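PDB 3OP7: aminotransferase class I and II from Streptococcus suis 89/1591, which probably catalyses the pyridoxal-phosphate-dependent transfer of an amino group between amino acids and keto acids. Local coordinates for residues A90-L95 / Y115-I121; V170-L176 / L202-I207; V180-S184 / I207-Y211; Y189-V195 / K213-S219. All blocks are in the same frame, centred on the assembly; numbering follows the deposited sequence.

Contacts 1 and 4 are buried and touch each other beside the cofactor, while contacts 2 and 3 lie farther from the centre of the chain and are only partly buried. Contact 4 joins two parallel strands of the main sheet by regular backbone bonding; contact 1 sets a helix against a helix through the amide of a glutamine. Contacts 2 and 3 both use helix 173-184 and share Ile207, but a salt bridge and a helix start mark the first, whereas the second rests on apolar side chains and a tyrosine ring. Glu194 of contact 4 binds Ser206 and Ile207, and so ties the strand pair to the outer two.

Contact 1: A90-L95 / Y115-I121; sequences ATGANL and YQQLYDI
Tyr115, first residue of 115-121, meets helix 89-101 through a water, which lies 2.5 Å from Tyr115 OH and donates to Thr91 OG1. Gln117 follows and does most of the work. With CG turned beside the backbone N (chi1 -78°) and the chain extended beyond it, its side chain crosses those of Thr91 and Asn94 at about a right angle. NE2 donates to Thr91 O over 2.9 Å, nearly straight at 171°; that carbonyl already takes the helical bond from Leu95 N. OE1 accepts from Asn94 ND2 at 2.9 Å, the donor standing above the carbonyl plane, with the two amide planes 64° apart. Both ends of the Gln117 amide are thus held, which fixes its flip. Leu118 lays CD2 3.7 Å from Asn94 OD1, and one turn later Ile121 CD1 meets Leu95 CD1 at 3.8 Å. Gln117 NE2 has a further acceptor in Tyr250 O of the second subunit, and Leu95 packs on its own counterpart there. Ala90 N and Thr91 OG1 bind the cofactor phosphate at position 222. Both helices lie between the dimer interface and the sheet, where Asn94 and Leu118 rest on Leu191 of strand 189-193, and Leu118 also on strand 157-161.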
# COMPACT_ATOMS: atom_id res chain seq x y z
N ALA A 90 -7.05 -6.01 -1.40
CA ALA A 90 -7.93 -5.86 -0.24
C ALA A 90 -7.17 -5.32 0.99
O ALA A 90 -7.74 -4.59 1.80
CB ALA A 90 -8.70 -7.15 0.07
N THR A 91 -5.86 -5.62 1.07
CA THR A 91 -5.00 -5.10 2.14
C THR A 91 -5.12 -3.58 2.19
O THR A 91 -5.40 -2.99 3.24
CB THR A 91 -3.53 -5.56 1.98
OG1 THR A 91 -3.45 -7.01 2.02
CG2 THR A 91 -2.70 -5.04 3.12
N GLY A 92 -4.86 -2.96 1.04
CA GLY A 92 -4.89 -1.52 0.96
C GLY A 92 -6.26 -0.95 1.17
O GLY A 92 -6.40 0.17 1.73
N ALA A 93 -7.30 -1.70 0.76
CA ALA A 93 -8.66 -1.25 0.92
C ALA A 93 -9.10 -1.23 2.41
O ALA A 93 -9.62 -0.22 2.91
CB ALA A 93 -9.64 -2.05 0.12
N ASN A 94 -8.84 -2.33 3.12
CA ASN A 94 -9.14 -2.34 4.56
C ASN A 94 -8.42 -1.23 5.28
O ASN A 94 -9.03 -0.55 6.13
CB ASN A 94 -8.79 -3.70 5.24
CG ASN A 94 -9.72 -4.82 4.89
OD1 ASN A 94 -10.94 -4.64 4.69
ND2 ASN A 94 -9.19 -6.05 4.97
N LEU A 95 -7.12 -1.05 5.00
CA LEU A 95 -6.34 -0.02 5.65
C LEU A 95 -6.91 1.35 5.31
O LEU A 95 -7.03 2.22 6.19
CB LEU A 95 -4.89 -0.08 5.20
CG LEU A 95 -4.00 1.03 5.79
CD1 LEU A 95 -4.03 1.04 7.31
CD2 LEU A 95 -2.60 0.89 5.23
N TYR A 115 -9.72 -11.76 9.98
CA TYR A 115 -8.49 -11.18 9.41
C TYR A 115 -7.92 -10.05 10.28
O TYR A 115 -8.64 -9.13 10.67
CB TYR A 115 -8.78 -10.69 7.99
CG TYR A 115 -7.52 -10.57 7.16
CD1 TYR A 115 -6.81 -11.70 6.82
CD2 TYR A 115 -7.06 -9.36 6.70
CE1 TYR A 115 -5.67 -11.64 6.06
CE2 TYR A 115 -5.97 -9.29 5.91
CZ TYR A 115 -5.23 -10.43 5.61
OH TYR A 115 -4.07 -10.38 4.83
N GLN A 116 -6.64 -10.14 10.65
CA GLN A 116 -6.12 -9.32 11.76
C GLN A 116 -6.22 -7.80 11.55
O GLN A 116 -6.31 -7.05 12.50
CB GLN A 116 -4.67 -9.74 12.11
CG GLN A 116 -4.08 -9.03 13.33
CD GLN A 116 -2.72 -9.57 13.74
OE1 GLN A 116 -2.27 -10.61 13.23
NE2 GLN A 116 -2.07 -8.89 14.69
N GLN A 117 -6.21 -7.36 10.30
CA GLN A 117 -6.37 -5.93 10.02
C GLN A 117 -7.61 -5.35 10.72
O GLN A 117 -7.60 -4.20 11.17
CB GLN A 117 -6.56 -5.70 8.53
CG GLN A 117 -5.27 -5.76 7.68
CD GLN A 117 -5.55 -5.31 6.27
OE1 GLN A 117 -6.33 -5.94 5.58
NE2 GLN A 117 -4.89 -4.21 5.84
N LEU A 118 -8.67 -6.15 10.72
CA LEU A 118 -9.99 -5.64 11.02
C LEU A 118 -10.18 -5.23 12.48
O LEU A 118 -11.03 -4.35 12.76
CB LEU A 118 -11.10 -6.63 10.61
CG LEU A 118 -11.16 -6.94 9.11
CD1 LEU A 118 -12.23 -8.04 8.93
CD2 LEU A 118 -11.39 -5.66 8.20
N TYR A 119 -9.38 -5.79 13.39
CA TYR A 119 -9.42 -5.40 14.80
C TYR A 119 -8.16 -4.68 15.28
O TYR A 119 -8.28 -3.76 16.08
CB TYR A 119 -9.77 -6.59 15.70
CG TYR A 119 -8.93 -7.82 15.54
CD1 TYR A 119 -7.73 -7.95 16.22
CD2 TYR A 119 -9.30 -8.85 14.68
CE1 TYR A 119 -6.96 -9.08 16.08
CE2 TYR A 119 -8.53 -9.94 14.50
CZ TYR A 119 -7.34 -10.05 15.20
OH TYR A 119 -6.55 -11.16 15.02
N ASP A 120 -6.98 -5.03 14.77
CA ASP A 120 -5.76 -4.38 15.23
C ASP A 120 -5.51 -3.01 14.63
O ASP A 120 -4.95 -2.15 15.31
CB ASP A 120 -4.56 -5.32 15.14
CG ASP A 120 -4.45 -6.24 16.37
OD1 ASP A 120 -5.01 -5.89 17.47
OD2 ASP A 120 -3.80 -7.32 16.23
N ILE A 121 -5.94 -2.77 13.40
CA ILE A 121 -5.80 -1.41 12.89
C ILE A 121 -6.62 -0.44 13.74
O ILE A 121 -6.08 0.57 14.20
CB ILE A 121 -6.02 -1.28 11.34
CG1 ILE A 121 -4.92 -2.04 10.59
CG2 ILE A 121 -6.03 0.19 10.93
CD1 ILE A 121 -5.12 -2.15 9.08
O HOH W 1 -3.18 -8.08 4.44

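Contact 2: V170-L176 / L202-I207; sequences VMDRTYL and LDVPSI. With EDO (1,2-ethanediol), chain F; EDO (1,2-ethanediol), chain K.
The backbones come closest where Asp172 faces Val204, CA to CA 4.7 Å, and Arg173 N donates to Asp203 O over 2.9 Å just as helix 173-184 begins. Arg173 then doubles the link with its side chain. Its chain bends at chi3 (-70°), which brings NE to Asp203 OD2 at 2.9 Å in a salt bridge; the oxygen lies near the guanidinium plane but is met on its syn side, out of the carboxylate plane, the two groups being turned 45° apart. Pro205 covers one face of the guanidinium, CG above its centre, and Glu177 takes NH1 in a second salt bridge. Asp172 is the N-cap of this helix: OD1 accepts from Tyr175 N at 3.1 Å in a nearly straight bond. The 202-207 loop also leads into a helix, with Ser206 as N-cap of 207-210 (its bond to Ile208 N is weak); both helices belong to the large aminotransferase domain. Val170 supplies the apolar end, with CG2 tip to tip with Val204 CG1 at 3.6 Å and CG1 pressed tightly against Leu202 CD1 at 3.4 Å. A turn into the helix, Leu176 points CD1 at the Pro205 ring, 3.9 Å from CG, and its CD2 reaches Ile207 CD1 more loosely. Two ethanediol molecules, probably from the crystallisation liquor, sit at Val170 N and beside Arg173 NH2.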
# COMPACT_ATOMS: atom_id res chain seq x y z
N VAL A 170 -19.93 -18.40 6.17
CA VAL A 170 -20.50 -17.23 5.55
C VAL A 170 -21.84 -16.84 6.24
O VAL A 170 -22.58 -17.69 6.70
CB VAL A 170 -20.62 -17.49 4.01
CG1 VAL A 170 -21.88 -18.33 3.71
CG2 VAL A 170 -20.55 -16.27 3.19
N MSE A 171 -22.07 -15.54 6.36
CA MSE A 171 -23.38 -15.01 6.73
C MSE A 171 -24.22 -14.83 5.50
O MSE A 171 -23.88 -14.04 4.63
CB MSE A 171 -23.24 -13.65 7.41
CG MSE A 171 -22.42 -13.65 8.67
SE MSE A 171 -21.83 -11.85 9.18
CE MSE A 171 -21.09 -12.31 10.91
N ASP A 172 -25.36 -15.46 5.47
CA ASP A 172 -26.24 -15.31 4.32
C ASP A 172 -27.10 -14.03 4.44
O ASP A 172 -26.99 -13.25 5.40
CB ASP A 172 -27.06 -16.58 4.09
CG ASP A 172 -28.07 -16.87 5.18
OD1 ASP A 172 -28.32 -16.04 6.08
OD2 ASP A 172 -28.63 -17.96 5.13
N ARG A 173 -27.95 -13.83 3.45
CA ARG A 173 -28.81 -12.65 3.41
C ARG A 173 -29.67 -12.50 4.67
O ARG A 173 -29.76 -11.43 5.19
CB ARG A 173 -29.76 -12.71 2.20
CG ARG A 173 -30.79 -11.56 2.15
CD ARG A 173 -31.66 -11.64 0.89
NE ARG A 173 -30.89 -11.33 -0.32
CZ ARG A 173 -30.66 -10.11 -0.79
NH1 ARG A 173 -31.08 -9.02 -0.17
NH2 ARG A 173 -30.00 -9.98 -1.91
N THR A 174 -30.32 -13.57 5.10
CA THR A 174 -31.21 -13.48 6.28
C THR A 174 -30.42 -12.98 7.52
O THR A 174 -30.89 -12.11 8.26
CB THR A 174 -31.84 -14.82 6.58
OG1 THR A 174 -32.60 -15.24 5.43
CG2 THR A 174 -32.81 -14.75 7.79
N TYR A 175 -29.25 -13.56 7.73
CA TYR A 175 -28.33 -13.10 8.77
C TYR A 175 -27.88 -11.67 8.62
O TYR A 175 -27.94 -10.90 9.59
CB TYR A 175 -27.10 -14.01 8.81
CG TYR A 175 -26.27 -13.82 10.05
CD1 TYR A 175 -25.42 -12.75 10.19
CD2 TYR A 175 -26.33 -14.76 11.09
CE1 TYR A 175 -24.66 -12.59 11.37
CE2 TYR A 175 -25.55 -14.61 12.22
CZ TYR A 175 -24.76 -13.51 12.36
OH TYR A 175 -24.01 -13.37 13.49
N LEU A 176 -27.38 -11.30 7.44
CA LEU A 176 -26.93 -9.96 7.16
C LEU A 176 -28.01 -8.89 7.36
O LEU A 176 -27.69 -7.78 7.80
CB LEU A 176 -26.36 -9.82 5.72
CG LEU A 176 -25.07 -10.57 5.42
CD1 LEU A 176 -24.73 -10.59 3.91
CD2 LEU A 176 -23.84 -10.02 6.20
N LEU A 202 -25.74 -20.77 -1.21
CA LEU A 202 -26.31 -19.77 -0.30
C LEU A 202 -26.46 -18.42 -0.98
O LEU A 202 -25.67 -18.04 -1.86
CB LEU A 202 -25.45 -19.62 0.96
CG LEU A 202 -25.37 -20.82 1.91
CD1 LEU A 202 -24.30 -20.59 2.98
CD2 LEU A 202 -26.72 -21.00 2.55
N ASP A 203 -27.48 -17.68 -0.55
CA ASP A 203 -27.70 -16.32 -1.02
C ASP A 203 -26.82 -15.38 -0.18
O ASP A 203 -27.13 -15.12 0.97
CB ASP A 203 -29.18 -15.97 -0.88
CG ASP A 203 -29.51 -14.56 -1.32
OD1 ASP A 203 -28.64 -13.83 -1.86
OD2 ASP A 203 -30.66 -14.16 -1.11
N VAL A 204 -25.73 -14.91 -0.76
CA VAL A 204 -24.80 -14.12 0.01
C VAL A 204 -24.56 -12.78 -0.68
O VAL A 204 -23.56 -12.61 -1.41
CB VAL A 204 -23.47 -14.86 0.29
CG1 VAL A 204 -22.67 -14.12 1.30
CG2 VAL A 204 -23.69 -16.21 0.89
N PRO A 205 -25.43 -11.80 -0.40
CA PRO A 205 -25.22 -10.48 -0.94
C PRO A 205 -24.01 -9.83 -0.31
O PRO A 205 -23.59 -10.19 0.80
CB PRO A 205 -26.50 -9.72 -0.53
CG PRO A 205 -26.97 -10.43 0.72
CD PRO A 205 -26.65 -11.86 0.44
N SER A 206 -23.43 -8.88 -1.03
CA SER A 206 -22.46 -7.93 -0.45
C SER A 206 -23.15 -7.04 0.57
O SER A 206 -24.34 -6.72 0.45
CB SER A 206 -21.85 -7.06 -1.54
OG SER A 206 -21.00 -6.06 -0.97
N ILE A 207 -22.39 -6.63 1.58
CA ILE A 207 -22.90 -5.66 2.56
C ILE A 207 -23.50 -4.45 1.91
O ILE A 207 -24.53 -3.95 2.34
CB ILE A 207 -21.82 -5.27 3.64
CG1 ILE A 207 -22.50 -4.74 4.90
CG2 ILE A 207 -20.73 -4.29 3.15
CD1 ILE A 207 -23.46 -5.72 5.61
C1 EDO F . -22.39 -21.13 6.63
O1 EDO F . -20.99 -21.14 6.27
C2 EDO F . -22.59 -20.90 8.13
O2 EDO F . -21.89 -21.90 8.91
C1 EDO K . -28.18 -8.57 -5.07
O1 EDO K . -29.10 -7.79 -4.29
C2 EDO K . -27.68 -9.76 -4.27
O2 EDO K . -26.32 -10.15 -4.57
O HOH W 2 -29.24 -18.49 1.86

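Contact 3: V180-S184 / I207-Y211; sequences VEIAS and IIEVY. With EDO (1,2-ethanediol), chain K; EDO (1,2-ethanediol), chain J.
Val180 and Tyr211 carry this contact. Val180 CG1 lies 3.5 Å from Tyr211 CD1, and CG2 reaches Tyr211 CB, so both methyls press on the root of the ring from the same side. Farther out along the ring, Ser184 OG comes to 3.3 Å from Tyr211 CE1, while Ala183 CB packs 4.0 Å from Tyr211 CE2. All three side chains meet the ring at a slant. Val180 CG2 also faces Val210 CG2 at 3.9 Å and Ile207 CD1 at 4.0 Å, which joins the last turns of helix 173-184 to the short, weakly bonded helix 207-210. Both helices belong to the alpha-beta-alpha layering of the fold-type I aminotransferases: they pack on one side of the main sheet, and Ala183, Ile207 and Tyr211 all rest on Ile190 of strand 189-193. What positions the first shell is mostly local bonding. Ser184 OG turns back onto its own helix and donates to Val180 O at 2.9 Å, an oxygen that also takes Ser184 N. With CG anti to the backbone N (chi1 -169°), Tyr211 swings its ring toward helix 173-184, and its hydroxyl is hydrogen-bonded to Ala188 O, just before the strand.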
# COMPACT_ATOMS: atom_id res chain seq x y z
N VAL A 180 -27.72 -5.83 9.83
CA VAL A 180 -27.95 -4.47 9.36
C VAL A 180 -29.01 -3.76 10.23
O VAL A 180 -28.85 -2.62 10.57
CB VAL A 180 -28.32 -4.46 7.89
CG1 VAL A 180 -28.83 -3.05 7.41
CG2 VAL A 180 -27.11 -4.85 7.05
N GLU A 181 -30.10 -4.44 10.57
CA GLU A 181 -31.09 -3.82 11.44
C GLU A 181 -30.47 -3.36 12.76
O GLU A 181 -30.83 -2.28 13.26
CB GLU A 181 -32.29 -4.74 11.65
CG GLU A 181 -33.16 -4.83 10.40
CD GLU A 181 -34.32 -5.80 10.53
OE1 GLU A 181 -34.14 -6.87 11.15
OE2 GLU A 181 -35.41 -5.47 10.02
N ILE A 182 -29.52 -4.13 13.30
CA ILE A 182 -28.85 -3.73 14.54
C ILE A 182 -27.94 -2.50 14.32
O ILE A 182 -28.04 -1.49 15.07
CB ILE A 182 -28.02 -4.88 15.14
CG1 ILE A 182 -28.89 -6.06 15.54
CG2 ILE A 182 -27.22 -4.36 16.34
CD1 ILE A 182 -28.05 -7.37 15.79
N ALA A 183 -27.10 -2.53 13.27
CA ALA A 183 -26.22 -1.42 12.92
C ALA A 183 -27.02 -0.15 12.63
O ALA A 183 -26.63 0.94 13.06
CB ALA A 183 -25.31 -1.76 11.68
N SER A 184 -28.16 -0.31 11.97
CA SER A 184 -29.01 0.84 11.63
C SER A 184 -29.58 1.56 12.82
O SER A 184 -29.92 2.72 12.69
CB SER A 184 -30.19 0.41 10.75
OG SER A 184 -29.66 -0.04 9.55
N ILE A 207 -22.39 -6.63 1.58
CA ILE A 207 -22.90 -5.66 2.56
C ILE A 207 -23.50 -4.45 1.91
O ILE A 207 -24.53 -3.95 2.34
CB ILE A 207 -21.82 -5.27 3.64
CG1 ILE A 207 -22.50 -4.74 4.90
CG2 ILE A 207 -20.73 -4.29 3.15
CD1 ILE A 207 -23.46 -5.72 5.61
N ILE A 208 -22.87 -3.96 0.86
CA ILE A 208 -23.39 -2.77 0.22
C ILE A 208 -24.70 -2.98 -0.55
O ILE A 208 -25.39 -2.00 -0.86
CB ILE A 208 -22.31 -2.19 -0.70
CG1 ILE A 208 -22.59 -0.70 -0.94
CG2 ILE A 208 -22.19 -3.05 -1.95
CD1 ILE A 208 -21.52 0.01 -1.77
N GLU A 209 -25.09 -4.23 -0.81
CA GLU A 209 -26.38 -4.55 -1.42
C GLU A 209 -27.52 -4.64 -0.39
O GLU A 209 -28.72 -4.70 -0.78
CB GLU A 209 -26.27 -5.87 -2.21
CG GLU A 209 -25.34 -5.76 -3.43
CD GLU A 209 -25.01 -7.08 -4.10
OE1 GLU A 209 -24.77 -8.12 -3.44
OE2 GLU A 209 -24.91 -7.06 -5.34
N VAL A 210 -27.17 -4.68 0.89
CA VAL A 210 -28.17 -4.71 1.95
C VAL A 210 -28.15 -3.51 2.89
O VAL A 210 -29.04 -3.42 3.74
CB VAL A 210 -28.10 -6.03 2.77
CG1 VAL A 210 -28.51 -7.25 1.91
CG2 VAL A 210 -26.75 -6.24 3.39
N TYR A 211 -27.18 -2.62 2.74
CA TYR A 211 -27.02 -1.47 3.65
C TYR A 211 -26.32 -0.32 2.98
O TYR A 211 -25.20 -0.47 2.48
CB TYR A 211 -26.20 -1.92 4.86
CG TYR A 211 -26.12 -0.98 6.06
CD1 TYR A 211 -27.20 -0.17 6.43
CD2 TYR A 211 -25.01 -0.99 6.86
CE1 TYR A 211 -27.14 0.63 7.57
CE2 TYR A 211 -24.91 -0.18 7.98
CZ TYR A 211 -26.00 0.64 8.33
OH TYR A 211 -25.92 1.42 9.43
C1 EDO K . -28.18 -8.57 -5.07
O1 EDO K . -29.10 -7.79 -4.29
C2 EDO K . -27.68 -9.76 -4.27
O2 EDO K . -26.32 -10.15 -4.57
C1 EDO J . -33.10 -3.27 16.72
O1 EDO J . -33.37 -3.51 15.31
C2 EDO J . -33.34 -4.55 17.52
O2 EDO J . -32.15 -5.31 17.79

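Contact 4: Y189-V195 / K213-S219; sequences YILSDEV and KGIAVNS
Ile190 and Ser192 bond to Lys213, Ile215 and Val217 where strands 189-193 and 214-219 run parallel, zipped by five backbone bonds. Ile190 N and O pair with Lys213 O and Ile215 N, then Ser192 N and O pair with Ile215 O and Val217 N; the straightest is Ser192 N to Ile215 O, 2.8 Å and 174°. Glu194 N closes the series on Val217 O. Beyond it direct pairing gives way to water: one joins Asn218 ND2 to Glu194 OE1, while Asn218 OD1 accepts from its neighbour Ser219 N at 2.7 Å, in the carbonyl plane and on a lone pair. A further water links Val195 O with Ser219 O. Glu194 is gripped on both oxygens: Ser192 OG donates to OE2 at 2.8 Å, Ile207 N shares that oxygen, and Ser206 OG binds OE1, so the carboxylate ties the strand to the start of helix 207-210. Leu191, Ile215 and Val217 make the apolar part of a face they share with Asp193; there Leu191 CD1 meets Val217 CG2 at 3.6 Å under helix 89-101. At the start of the pair, Tyr189 CD1 rests 4.0 Å from Ile215 CD1. Asp193 OD1 accepts from Val195 N at 3.2 Å in an Asx turn, leaving OD2 to bind both Asn94 ND2 and the pyridine N1 of the cofactor-modified lysine at position 222. Ser219 OG binds the cofactor phosphate and Ser221 N. Two neighbouring strands of a beta-alpha-beta unit, one ending in an aspartate at the pyridine nitrogen, are characteristic of the cofactor site in fold-type I aminotransferases.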
# COMPACT_ATOMS: atom_id res chain seq x y z
N TYR A 189 -21.34 2.11 10.56
CA TYR A 189 -20.92 1.56 9.30
C TYR A 189 -20.73 0.10 9.55
O TYR A 189 -20.40 -0.31 10.67
CB TYR A 189 -19.56 2.04 8.89
CG TYR A 189 -19.42 3.52 8.61
CD1 TYR A 189 -20.07 4.08 7.55
CD2 TYR A 189 -18.60 4.34 9.41
CE1 TYR A 189 -19.93 5.46 7.27
CE2 TYR A 189 -18.44 5.69 9.15
CZ TYR A 189 -19.10 6.25 8.07
OH TYR A 189 -18.94 7.60 7.81
N ILE A 190 -20.83 -0.68 8.49
CA ILE A 190 -20.38 -2.08 8.51
C ILE A 190 -19.35 -2.26 7.40
O ILE A 190 -19.66 -2.13 6.21
CB ILE A 190 -21.53 -3.11 8.32
CG1 ILE A 190 -22.56 -3.03 9.46
CG2 ILE A 190 -20.91 -4.53 8.26
CD1 ILE A 190 -23.83 -3.86 9.24
N LEU A 191 -18.10 -2.50 7.80
CA LEU A 191 -17.02 -2.79 6.88
C LEU A 191 -17.06 -4.30 6.71
O LEU A 191 -17.03 -5.06 7.72
CB LEU A 191 -15.69 -2.43 7.49
CG LEU A 191 -14.41 -2.93 6.75
CD1 LEU A 191 -14.43 -2.52 5.23
CD2 LEU A 191 -13.11 -2.43 7.44
N SER A 192 -17.20 -4.76 5.48
CA SER A 192 -17.20 -6.19 5.19
C SER A 192 -16.10 -6.55 4.16
O SER A 192 -16.14 -6.11 3.01
CB SER A 192 -18.58 -6.59 4.66
OG SER A 192 -18.65 -7.99 4.44
N ASP A 193 -15.08 -7.26 4.62
CA ASP A 193 -14.04 -7.76 3.77
C ASP A 193 -14.56 -9.05 3.11
O ASP A 193 -14.81 -10.08 3.77
CB ASP A 193 -12.77 -7.98 4.61
CG ASP A 193 -11.64 -8.69 3.86
OD1 ASP A 193 -11.89 -9.43 2.89
OD2 ASP A 193 -10.52 -8.63 4.35
N GLU A 194 -14.81 -8.92 1.82
CA GLU A 194 -15.47 -9.90 1.02
C GLU A 194 -14.57 -10.57 0.00
O GLU A 194 -15.05 -11.04 -1.03
CB GLU A 194 -16.73 -9.28 0.38
CG GLU A 194 -17.71 -8.85 1.46
CD GLU A 194 -18.92 -8.04 1.05
OE1 GLU A 194 -18.95 -7.49 -0.07
OE2 GLU A 194 -19.88 -7.99 1.88
N VAL A 195 -13.28 -10.67 0.28
CA VAL A 195 -12.39 -11.37 -0.66
C VAL A 195 -12.81 -12.81 -0.97
O VAL A 195 -12.54 -13.28 -2.08
CB VAL A 195 -10.87 -11.33 -0.23
CG1 VAL A 195 -10.34 -9.87 -0.24
CG2 VAL A 195 -10.61 -12.02 1.12
N LYS A 213 -24.92 2.12 4.44
CA LYS A 213 -23.65 2.37 5.16
C LYS A 213 -22.76 1.10 5.25
O LYS A 213 -21.90 0.98 6.13
CB LYS A 213 -23.96 2.95 6.55
CG LYS A 213 -24.18 4.44 6.56
CD LYS A 213 -24.66 4.93 7.96
CE LYS A 213 -23.93 6.23 8.32
NZ LYS A 213 -24.52 6.94 9.51
N GLY A 214 -22.98 0.17 4.32
CA GLY A 214 -22.11 -0.98 4.15
C GLY A 214 -20.94 -0.56 3.28
O GLY A 214 -21.15 0.11 2.27
N ILE A 215 -19.74 -0.98 3.67
CA ILE A 215 -18.47 -0.62 2.99
C ILE A 215 -17.88 -1.98 2.60
O ILE A 215 -17.54 -2.79 3.49
CB ILE A 215 -17.50 0.15 3.89
CG1 ILE A 215 -18.12 1.46 4.38
CG2 ILE A 215 -16.14 0.40 3.16
CD1 ILE A 215 -17.30 2.16 5.46
N ALA A 216 -17.89 -2.28 1.30
CA ALA A 216 -17.40 -3.54 0.76
C ALA A 216 -15.96 -3.45 0.34
O ALA A 216 -15.59 -2.50 -0.36
CB ALA A 216 -18.25 -3.96 -0.44
N VAL A 217 -15.15 -4.40 0.82
CA VAL A 217 -13.76 -4.50 0.45
C VAL A 217 -13.63 -5.80 -0.31
O VAL A 217 -14.17 -6.86 0.07
CB VAL A 217 -12.81 -4.42 1.67
CG1 VAL A 217 -11.44 -5.06 1.37
CG2 VAL A 217 -12.65 -2.96 2.13
N ASN A 218 -12.93 -5.75 -1.45
CA ASN A 218 -12.75 -6.96 -2.22
C ASN A 218 -11.44 -6.86 -3.03
O ASN A 218 -10.74 -5.86 -2.97
CB ASN A 218 -13.96 -7.23 -3.11
CG ASN A 218 -14.24 -8.75 -3.36
OD1 ASN A 218 -13.31 -9.55 -3.51
ND2 ASN A 218 -15.55 -9.16 -3.37
N SER A 219 -11.12 -7.94 -3.73
CA SER A 219 -9.92 -7.92 -4.59
C SER A 219 -9.88 -9.07 -5.57
O SER A 219 -10.72 -9.96 -5.54
CB SER A 219 -8.67 -7.90 -3.78
OG SER A 219 -8.26 -9.15 -3.36
O HOH W 3 -17.88 -7.38 -2.57
O HOH W 4 -10.70 -12.15 -3.88
O HOH W 5 -14.40 -11.93 -4.42